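Putative mandelate racemase (PDB 2OX4) binds magnesium and is probably a dehydratase (lyase) of the enolase superfamily, related to mandelate racemase. Local coordinates at residues 166-171 against 215-220. Residues are numbered along the deposited sequence; the frame is centred on the assembly and turned at random.
Sequences KVDVLA and ENHGHT. With MG (magnesium ion), chain O.
At the mouth of the (β/α)-barrel of this enolase-superfamily enzyme, the ends of the parallel neighbouring strands 164-167 and 211-215 meet beside the magnesium site. Glu215 N donates to Val167 O (2.9 Å), the donor lying above the carbonyl plane. On either side of Val167 in sequence, Lys166 and Asp168 both touch the Glu215 side chain, Asp168 with CB against CG. Lys166, CG anti to its backbone N and the chain bent at chi3 (89°), crosses Glu215 obliquely with its methylenes against CB; its ammonium forms salt bridges with Glu241 and Glu342 and donates to a water on the metal. Glu215, bent at chi2, gives OE1 to magnesium at 2.2 Å, a site completed by Glu241, Glu267 and three waters. Its other oxygen, OE2, accepts from His217 N, and its CD sits over the centre of one face of the His217 imidazole, 3.7 Å above the plane. The same ring is held at its edge by Asp168, whose carboxylate is turned 37° from the ring plane. Asp168 OD1 accepts from Leu170 N, an Asx turn, and from Ala171 N, an Asx motif; with the His217 bond on OD2 these hold the carboxylate's rotation. An alanine in place of Asp168 would probably leave the His217 ring less firmly oriented and loosen the turn through Ala171. Farther from the metal, Leu170 CD1 rests on Thr220 CG2 at 3.8 Å, while a water links Asp168 OD1, Asn216 O and His219 ND1. The bond from His217 is nearly straight: ND1 donates in the ring plane to the anti lone pair of Asp168 OD2, at 2.8 Å and 170°.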
# COMPACT_ATOMS: atom_id res chain seq x y z
N LYS C 166 10.85 -23.51 -28.40
CA LYS C 166 9.64 -22.77 -28.03
C LYS C 166 8.48 -23.06 -28.97
O LYS C 166 8.65 -23.12 -30.18
CB LYS C 166 9.90 -21.26 -27.99
CG LYS C 166 8.68 -20.44 -27.53
CD LYS C 166 9.05 -18.96 -27.34
CE LYS C 166 8.88 -18.15 -28.61
NZ LYS C 166 9.42 -16.76 -28.37
N VAL C 167 7.30 -23.23 -28.40
CA VAL C 167 6.13 -23.59 -29.18
C VAL C 167 4.88 -22.88 -28.64
O VAL C 167 4.73 -22.71 -27.42
CB VAL C 167 5.96 -25.13 -29.19
CG1 VAL C 167 5.82 -25.69 -27.78
CG2 VAL C 167 4.83 -25.55 -30.11
N ASP C 168 4.04 -22.43 -29.57
CA ASP C 168 2.68 -21.98 -29.26
C ASP C 168 1.75 -23.17 -29.48
O ASP C 168 1.54 -23.60 -30.62
CB ASP C 168 2.29 -20.82 -30.17
CG ASP C 168 0.90 -20.24 -29.85
OD1 ASP C 168 0.09 -20.89 -29.15
OD2 ASP C 168 0.63 -19.11 -30.30
N VAL C 169 1.20 -23.69 -28.38
CA VAL C 169 0.38 -24.91 -28.42
C VAL C 169 -1.14 -24.65 -28.41
O VAL C 169 -1.92 -25.60 -28.54
CB VAL C 169 0.78 -25.93 -27.32
CG1 VAL C 169 2.24 -26.37 -27.49
CG2 VAL C 169 0.57 -25.35 -25.91
N LEU C 170 -1.55 -23.39 -28.25
CA LEU C 170 -2.98 -23.04 -28.19
C LEU C 170 -3.52 -22.43 -29.46
O LEU C 170 -4.73 -22.48 -29.70
CB LEU C 170 -3.29 -22.13 -26.98
CG LEU C 170 -3.03 -22.70 -25.58
CD1 LEU C 170 -3.12 -21.62 -24.48
CD2 LEU C 170 -3.94 -23.88 -25.25
N ALA C 171 -2.64 -21.87 -30.29
CA ALA C 171 -3.05 -21.01 -31.40
C ALA C 171 -3.86 -21.75 -32.46
O ALA C 171 -4.78 -21.19 -33.07
CB ALA C 171 -1.87 -20.33 -32.03
N GLU C 215 4.64 -20.46 -25.60
CA GLU C 215 4.36 -19.13 -26.13
C GLU C 215 2.85 -18.97 -26.34
O GLU C 215 2.25 -19.71 -27.13
CB GLU C 215 5.12 -19.00 -27.47
CG GLU C 215 4.59 -18.03 -28.51
CD GLU C 215 4.99 -16.59 -28.24
OE1 GLU C 215 5.94 -16.10 -28.89
OE2 GLU C 215 4.35 -15.94 -27.39
N ASN C 216 2.21 -18.03 -25.63
CA ASN C 216 0.77 -17.77 -25.85
C ASN C 216 0.42 -16.67 -26.86
O ASN C 216 -0.75 -16.51 -27.24
CB ASN C 216 0.05 -17.50 -24.51
CG ASN C 216 -0.22 -18.78 -23.70
OD1 ASN C 216 -0.96 -18.75 -22.70
ND2 ASN C 216 0.39 -19.88 -24.09
N HIS C 217 1.43 -15.90 -27.30
CA HIS C 217 1.25 -14.85 -28.31
C HIS C 217 0.24 -13.76 -27.94
O HIS C 217 -0.33 -13.11 -28.82
CB HIS C 217 0.88 -15.44 -29.69
CG HIS C 217 2.06 -15.76 -30.56
ND1 HIS C 217 2.31 -17.04 -31.02
CD2 HIS C 217 3.04 -14.98 -31.05
CE1 HIS C 217 3.41 -17.03 -31.76
NE2 HIS C 217 3.87 -15.79 -31.79
N GLY C 218 0.00 -13.56 -26.64
CA GLY C 218 -1.02 -12.60 -26.20
C GLY C 218 -2.45 -12.95 -26.62
O GLY C 218 -3.33 -12.09 -26.59
N HIS C 219 -2.69 -14.21 -27.01
CA HIS C 219 -4.02 -14.67 -27.42
C HIS C 219 -4.91 -14.97 -26.22
O HIS C 219 -6.15 -14.87 -26.30
CB HIS C 219 -3.90 -15.95 -28.25
CG HIS C 219 -3.23 -15.74 -29.58
ND1 HIS C 219 -2.48 -16.72 -30.19
CD2 HIS C 219 -3.22 -14.68 -30.41
CE1 HIS C 219 -2.03 -16.27 -31.34
NE2 HIS C 219 -2.45 -15.03 -31.50
N THR C 220 -4.28 -15.38 -25.13
CA THR C 220 -4.98 -15.67 -23.88
C THR C 220 -5.14 -14.37 -23.08
O THR C 220 -4.62 -13.32 -23.47
CB THR C 220 -4.21 -16.72 -23.04
OG1 THR C 220 -2.82 -16.37 -22.98
CG2 THR C 220 -4.36 -18.13 -23.67
MG MG O . 6.67 -13.98 -28.82
O HOH W 1 8.41 -14.42 -29.90
O HOH W 2 -1.86 -18.90 -28.36
O HOH W 3 0.48 -21.81 -26.29
O HOH W 4 4.58 -13.56 -28.20
O HOH W 5 5.89 -13.57 -31.01